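Local coordinates for outer membrane protein (Bartonella henselae, PDB 2FI9) that is of unknown function but belongs to the DUF498/DUF598 family and folds as a compact, single-chain alpha/beta domain, at residues L81-E85 with E86-L90; V53-Q56 with E57-S60; T103-A106 with V107-F110. One frame throughout, in Å; residues are numbered along the deposited sequence.

How the interactions relate
From the N terminus, interaction 2 comes first, closing the turn that leads from the loop after strand 43-47 into helix 60-64. Interaction 1 follows, closing the turn where the loop after strand 71-75 enters helix 85-93. Interaction 3 closes no loop: it lies within helix 103-115, which packs on the mixed sheet. The three stand in series, and none nests in or crosses another. Interactions 1 and 2 pack together, with Pro84 against Val53 and Glu86 against Gln56, joining the loop after strand 43-47 to the start of helix 85-93. Interaction 3 stands apart, its centre about 18 Å from that of interaction 2, on the opposite side of the chain's centre.

Interaction 1: L81-E85 with E86-L90; sequences LRLPE and ELRVL
The guanidinium group of Arg88 lies flat over the backbone at the start of its own helix: Glu85 CA sits over the centre of one face, 3.5 Å above the plane. At the edge is Leu83 O, which takes a short but bent hydrogen bond of 2.6 Å from Arg88 NH1 while tilted 25° out of the guanidinium plane. The Arg82 guanidinium comes in at a slant, with Arg82 NH2 3.1 Å from Arg88 NH1 and the two planes turned 21° apart. A bend at chi3 (-50°) folds the end of Arg88 back toward the N-terminal end of the helix. Its aliphatic part also packs, Arg88 CG lying 3.7 Å from Leu83 CD2 as the two side chains run past each other in opposite directions. The other branch of Leu83 meets Leu87 at about a right angle, Leu83 CD1 to Leu87 CD2 being 3.8 Å. This is the N-terminal turn of helix 85-93, and Leu83 also packs on Ser98 and Thr100 of strand 97-101. At the N-cap position, Pro84 O accepts from Arg88 N at 3.1 Å and more weakly from Leu87 N. Glu85 O accepts from Val89 N. Glu85 OE1 stays 4.9 Å from Arg88 NH2, but its charge may partly offset that of Arg88. The bond to Leu83 O, together with the packing on Glu85 CA, probably helps to hold the guanidinium in its orientation, and the closeness of Arg82 probably carries an electrostatic cost.

Interaction 2: V53-Q56 with E57-S60; sequences VPTQ and EDIS
Thr55 and Asp58 exchange side chain for backbone in both directions. Thr55 OG1 is turned between its own backbone N and carbonyl carbon (chi1 67°), which points the hydroxyl oxygen at Asp58 N, 3.2 Å away, in a nearly straight hydrogen bond. Asp58 answers with its carboxylate, whose CG is swung beside its own N (chi1 -71°), back over the turn; Asp58 OD2 accepts from Thr55 N at 2.9 Å, the donor standing 49° out of the carboxylate plane. Asp58 OD2 also rests 3.3 Å from Pro54 CA, and water 1 lies between it and Val53 O. Glu57 N gives its hydrogen to water 2, which is only weakly linked to Thr55 OG1. Further on, Ile59 N bonds to Gln56 O, while Ile59 CG2 reaches back to Pro54 CB at 4.3 Å; both apolar side chains lean on Leu123 of strand 120-124. Ser60 OG turns back to Glu57 O, 2.6 Å away and on a lone pair in the carbonyl plane, and Ser60 N binds the same oxygen. The reciprocal bonds of Thr55 and Asp58, three residues apart, make a capping box, here in the turn that leads into helix 60-64.

Interaction 3: T103-A106 with V107-F110; sequences TGAA and VRTF
The backbone runs as a regular alpha-helix, each amide from Val107 to Phe110 bonding to the carbonyl four residues earlier, from Val107 N to Thr103 O at 2.9 Å through Phe110 N to Ala106 O at 2.7 Å. Ala105 O has a second donor: Thr109 OG1 reaches it at 2.9 Å, from the opposite face of the carbonyl plane to Thr109 N. The hydroxyl can do this because it lies beside its own backbone N (chi1 -55°), so that it hangs back along the helix. Arg108 folds the same way. Bent at chi3 (-68°), the chain lays the guanidinium over the preceding turn, with Gly104 O 3.4 Å above the plane, over its centre. With no side chain at Gly104, the flat group comes down directly on the backbone, and Arg108 NH2 approaches Ala105 N to 3.3 Å, two donors that do not bond. On another side of the helix Val107 CG2 leans on Thr103 O at 3.3 Å. Arg108 NH1 makes a weak hydrogen bond to Tyr21 OH in strand 18-22, and Thr103 OG1 bonds to Phe125 O and Gly77 N just beyond neighbouring strands. Thr103 and Val107 meet Phe26 of strand 25-28, whereas Ala106, Thr109 and Phe110 face the five-stranded mixed sheet: Ala106 and Thr109 on Met101, Thr109 and Phe110 on Leu73, Phe110 also on Val120 and Ala122. The helix is thereby packed between the larger sheet and the small three-stranded antiparallel one.

Interaction 1: L81-E85 with E86-L90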
loop_
_atom_site.group_PDB
_atom_site.type_symbol
_atom_site.label_atom_id
_atom_site.label_comp_id
_atom_site.label_asym_id
_atom_site.label_seq_id
_atom_site.Cartn_x
_atom_site.Cartn_y
_atom_site.Cartn_z
ATOM N N LEU A 81 -1.529 -2.493 13.053
ATOM C CA LEU A 81 -2.931 -2.819 13.343
ATOM C C LEU A 81 -3.362 -4.070 12.592
ATOM O O LEU A 81 -2.847 -4.355 11.520
ATOM C CB LEU A 81 -3.834 -1.654 12.932
ATOM C CG LEU A 81 -3.521 -0.284 13.516
ATOM C CD1 LEU A 81 -4.579 0.741 13.081
ATOM C CD2 LEU A 81 -3.414 -0.347 15.048
ATOM N N ARG A 82 -4.303 -4.817 13.166
ATOM C CA ARG A 82 -4.837 -6.032 12.542
ATOM C C ARG A 82 -5.653 -5.740 11.310
ATOM O O ARG A 82 -6.361 -4.743 11.242
ATOM C CB ARG A 82 -5.719 -6.796 13.546
ATOM C CG ARG A 82 -4.958 -7.320 14.752
ATOM C CD ARG A 82 -3.998 -8.483 14.424
ATOM N NE ARG A 82 -4.483 -9.366 13.355
ATOM C CZ ARG A 82 -5.540 -10.171 13.434
ATOM N NH1 ARG A 82 -6.272 -10.231 14.543
ATOM N NH2 ARG A 82 -5.867 -10.916 12.386
ATOM N N LEU A 83 -5.550 -6.627 10.333
ATOM C CA LEU A 83 -6.355 -6.544 9.135
ATOM C C LEU A 83 -7.753 -7.065 9.493
ATOM O O LEU A 83 -7.875 -8.145 10.065
ATOM C CB LEU A 83 -5.732 -7.404 8.043
ATOM C CG LEU A 83 -6.301 -7.281 6.641
ATOM C CD1 LEU A 83 -6.204 -5.842 6.164
ATOM C CD2 LEU A 83 -5.528 -8.217 5.720
ATOM N N PRO A 84 -8.806 -6.271 9.211
ATOM C CA PRO A 84 -10.171 -6.682 9.533
ATOM C C PRO A 84 -10.546 -7.974 8.808
ATOM O O PRO A 84 -10.065 -8.234 7.698
ATOM C CB PRO A 84 -11.031 -5.520 9.021
ATOM C CG PRO A 84 -10.093 -4.356 8.872
ATOM C CD PRO A 84 -8.748 -4.927 8.600
ATOM N N GLU A 85 -11.412 -8.750 9.437
ATOM C CA GLU A 85 -11.861 -10.055 8.952
ATOM C C GLU A 85 -12.346 -10.009 7.486
ATOM O O GLU A 85 -11.976 -10.848 6.666
ATOM C CB GLU A 85 -12.962 -10.571 9.890
ATOM C CG GLU A 85 -13.577 -11.915 9.524
ATOM C CD GLU A 85 -14.577 -12.407 10.563
ATOM O OE1 GLU A 85 -14.804 -11.711 11.577
ATOM O OE2 GLU A 85 -15.148 -13.500 10.376
ATOM N N GLU A 86 -13.181 -9.023 7.184
ATOM C CA GLU A 86 -13.753 -8.823 5.859
ATOM C C GLU A 86 -12.680 -8.691 4.771
ATOM O O GLU A 86 -12.812 -9.252 3.685
ATOM C CB GLU A 86 -14.634 -7.571 5.873
ATOM C CG GLU A 86 -15.857 -7.668 6.786
ATOM C CD GLU A 86 -15.588 -7.375 8.284
ATOM O OE1 GLU A 86 -14.426 -7.224 8.740
ATOM O OE2 GLU A 86 -16.591 -7.307 9.029
ATOM N N LEU A 87 -11.615 -7.959 5.076
ATOM C CA LEU A 87 -10.518 -7.749 4.139
ATOM C C LEU A 87 -9.646 -8.990 3.995
ATOM O O LEU A 87 -9.139 -9.267 2.917
ATOM C CB LEU A 87 -9.668 -6.553 4.591
ATOM C CG LEU A 87 -10.188 -5.187 4.128
ATOM C CD1 LEU A 87 -11.475 -4.755 4.796
ATOM C CD2 LEU A 87 -9.109 -4.123 4.319
ATOM N N ARG A 88 -9.459 -9.720 5.095
ATOM C CA ARG A 88 -8.680 -10.957 5.068
ATOM C C ARG A 88 -9.318 -11.958 4.109
ATOM O O ARG A 88 -8.621 -12.555 3.289
ATOM C CB ARG A 88 -8.530 -11.554 6.483
ATOM C CG ARG A 88 -7.717 -10.652 7.442
ATOM C CD ARG A 88 -7.299 -11.354 8.715
ATOM N NE ARG A 88 -8.390 -12.038 9.399
ATOM C CZ ARG A 88 -9.014 -11.581 10.486
ATOM N NH1 ARG A 88 -8.659 -10.416 11.037
ATOM N NH2 ARG A 88 -9.996 -12.295 11.042
ATOM N N VAL A 89 -10.645 -12.106 4.200
ATOM C CA VAL A 89 -11.428 -12.933 3.270
ATOM C C VAL A 89 -11.272 -12.507 1.802
ATOM O O VAL A 89 -10.938 -13.332 0.953
ATOM C CB VAL A 89 -12.927 -12.964 3.671
ATOM C CG1 VAL A 89 -13.764 -13.759 2.671
ATOM C CG2 VAL A 89 -13.069 -13.585 5.060
ATOM N N LEU A 90 -11.536 -11.239 1.504
ATOM C CA LEU A 90 -11.424 -10.732 0.125
ATOM C C LEU A 90 -10.033 -10.969 -0.472
ATOM O O LEU A 90 -9.904 -11.428 -1.618
ATOM C CB LEU A 90 -11.758 -9.242 0.093
ATOM C CG LEU A 90 -13.205 -8.838 0.399
ATOM C CD1 LEU A 90 -13.250 -7.368 0.802
ATOM C CD2 LEU A 90 -14.106 -9.108 -0.776
#

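Interaction 2: V53-Q56 with E57-S60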
loop_
_atom_site.group_PDB
_atom_site.type_symbol
_atom_site.label_atom_id
_atom_site.label_comp_id
_atom_site.label_asym_id
_atom_site.label_seq_id
_atom_site.Cartn_x
_atom_site.Cartn_y
_atom_site.Cartn_z
ATOM N N VAL A 53 -6.875 1.964 9.429
ATOM C CA VAL A 53 -7.405 0.634 9.106
ATOM C C VAL A 53 -8.108 0.692 7.749
ATOM O O VAL A 53 -9.074 1.436 7.588
ATOM C CB VAL A 53 -8.429 0.111 10.143
ATOM C CG1 VAL A 53 -8.805 -1.320 9.805
ATOM C CG2 VAL A 53 -7.901 0.195 11.584
ATOM N N PRO A 54 -7.626 -0.091 6.768
ATOM C CA PRO A 54 -8.201 -0.014 5.440
ATOM C C PRO A 54 -9.619 -0.561 5.387
ATOM O O PRO A 54 -9.990 -1.425 6.196
ATOM C CB PRO A 54 -7.270 -0.886 4.592
ATOM C CG PRO A 54 -6.576 -1.746 5.510
ATOM C CD PRO A 54 -6.553 -1.097 6.861
ATOM N N THR A 55 -10.398 -0.029 4.451
ATOM C CA THR A 55 -11.748 -0.491 4.199
ATOM C C THR A 55 -11.750 -1.339 2.927
ATOM O O THR A 55 -10.733 -1.437 2.226
ATOM C CB THR A 55 -12.719 0.691 4.013
ATOM O OG1 THR A 55 -12.392 1.383 2.805
ATOM C CG2 THR A 55 -12.623 1.658 5.182
ATOM N N GLN A 56 -12.894 -1.956 2.636
ATOM C CA GLN A 56 -13.063 -2.709 1.398
ATOM C C GLN A 56 -12.801 -1.836 0.165
ATOM O O GLN A 56 -12.079 -2.253 -0.743
ATOM C CB GLN A 56 -14.443 -3.381 1.381
ATOM C CG GLN A 56 -14.580 -4.374 2.556
ATOM C CD GLN A 56 -15.990 -4.895 2.802
ATOM O OE1 GLN A 56 -16.801 -5.013 1.877
ATOM N NE2 GLN A 56 -16.275 -5.237 4.059
ATOM N N GLU A 57 -13.339 -0.617 0.154
ATOM C CA GLU A 57 -13.042 0.366 -0.899
ATOM C C GLU A 57 -11.548 0.655 -1.055
ATOM O O GLU A 57 -11.018 0.715 -2.178
ATOM C CB GLU A 57 -13.728 1.687 -0.591
ATOM C CG GLU A 57 -15.070 1.871 -1.243
ATOM C CD GLU A 57 -15.397 3.348 -1.449
ATOM O OE1 GLU A 57 -16.572 3.656 -1.759
ATOM O OE2 GLU A 57 -14.485 4.201 -1.294
ATOM N N ASP A 58 -10.872 0.859 0.068
ATOM C CA ASP A 58 -9.444 1.152 0.049
ATOM C C ASP A 58 -8.638 0.164 -0.779
ATOM O O ASP A 58 -7.655 0.550 -1.429
ATOM C CB ASP A 58 -8.879 1.213 1.465
ATOM C CG ASP A 58 -9.348 2.424 2.213
ATOM O OD1 ASP A 58 -9.850 3.365 1.564
ATOM O OD2 ASP A 58 -9.230 2.445 3.450
ATOM N N ILE A 59 -9.042 -1.103 -0.737
ATOM C CA ILE A 59 -8.265 -2.161 -1.378
ATOM C C ILE A 59 -8.861 -2.612 -2.727
ATOM O O ILE A 59 -8.347 -3.528 -3.371
ATOM C CB ILE A 59 -8.046 -3.385 -0.429
ATOM C CG1 ILE A 59 -9.372 -4.099 -0.126
ATOM C CG2 ILE A 59 -7.338 -2.954 0.863
ATOM C CD1 ILE A 59 -9.201 -5.565 0.272
ATOM N N SER A 60 -9.931 -1.950 -3.147
ATOM C CA SER A 60 -10.629 -2.314 -4.381
ATOM C C SER A 60 -9.725 -2.366 -5.624
ATOM O O SER A 60 -9.874 -3.254 -6.452
ATOM C CB SER A 60 -11.819 -1.380 -4.626
ATOM O OG SER A 60 -11.394 -0.031 -4.679
HETATM O O HOH W 1 -9.419 3.830 5.831
HETATM O O HOH W 2 -15.419 0.255 1.946
#

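Interaction 3: T103-A106 with V107-F110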
loop_
_atom_site.group_PDB
_atom_site.type_symbol
_atom_site.label_atom_id
_atom_site.label_comp_id
_atom_site.label_asym_id
_atom_site.label_seq_id
_atom_site.Cartn_x
_atom_site.Cartn_y
_atom_site.Cartn_z
ATOM N N THR A 103 3.453 2.189 8.797
ATOM C CA THR A 103 3.664 2.790 7.476
ATOM C C THR A 103 5.156 2.834 7.139
ATOM O O THR A 103 5.542 2.523 6.016
ATOM C CB THR A 103 2.982 4.165 7.357
ATOM O OG1 THR A 103 1.570 3.964 7.308
ATOM C CG2 THR A 103 3.419 4.934 6.050
ATOM N N GLY A 104 5.988 3.170 8.121
ATOM C CA GLY A 104 7.452 3.215 7.911
ATOM C C GLY A 104 7.997 1.869 7.452
ATOM O O GLY A 104 8.708 1.782 6.459
ATOM N N ALA A 105 7.618 0.815 8.175
ATOM C CA ALA A 105 8.037 -0.546 7.876
ATOM C C ALA A 105 7.532 -0.967 6.509
ATOM O O ALA A 105 8.258 -1.609 5.762
ATOM C CB ALA A 105 7.526 -1.511 8.949
ATOM N N ALA A 106 6.292 -0.619 6.183
ATOM C CA ALA A 106 5.731 -1.020 4.896
ATOM C C ALA A 106 6.497 -0.354 3.740
ATOM O O ALA A 106 6.805 -0.997 2.716
ATOM C CB ALA A 106 4.255 -0.695 4.843
ATOM N N VAL A 107 6.820 0.931 3.897
ATOM C CA VAL A 107 7.611 1.635 2.877
ATOM C C VAL A 107 8.936 0.910 2.630
ATOM O O VAL A 107 9.299 0.634 1.471
ATOM C CB VAL A 107 7.899 3.123 3.262
ATOM C CG1 VAL A 107 9.025 3.732 2.382
ATOM C CG2 VAL A 107 6.606 3.963 3.214
ATOM N N ARG A 108 9.653 0.599 3.713
ATOM C CA ARG A 108 10.987 0.024 3.599
ATOM C C ARG A 108 10.934 -1.354 2.973
ATOM O O ARG A 108 11.768 -1.675 2.130
ATOM C CB ARG A 108 11.670 -0.036 4.962
ATOM C CG ARG A 108 12.073 1.332 5.482
ATOM C CD ARG A 108 12.822 1.227 6.800
ATOM N NE ARG A 108 11.975 0.759 7.904
ATOM C CZ ARG A 108 11.305 1.557 8.737
ATOM N NH1 ARG A 108 11.354 2.878 8.594
ATOM N NH2 ARG A 108 10.584 1.031 9.715
ATOM N N THR A 109 9.916 -2.129 3.353
ATOM C CA THR A 109 9.699 -3.482 2.844
ATOM C C THR A 109 9.241 -3.457 1.394
ATOM O O THR A 109 9.722 -4.253 0.586
ATOM C CB THR A 109 8.655 -4.280 3.684
ATOM O OG1 THR A 109 9.036 -4.295 5.064
ATOM C CG2 THR A 109 8.556 -5.709 3.201
ATOM N N PHE A 110 8.300 -2.565 1.071
ATOM C CA PHE A 110 7.894 -2.348 -0.324
ATOM C C PHE A 110 9.089 -2.051 -1.234
ATOM O O PHE A 110 9.221 -2.647 -2.303
ATOM C CB PHE A 110 6.882 -1.210 -0.445
ATOM C CG PHE A 110 6.499 -0.895 -1.869
ATOM C CD1 PHE A 110 5.642 -1.740 -2.574
ATOM C CD2 PHE A 110 7.024 0.230 -2.525
ATOM C CE1 PHE A 110 5.287 -1.468 -3.893
ATOM C CE2 PHE A 110 6.667 0.517 -3.874
ATOM C CZ PHE A 110 5.803 -0.330 -4.555
#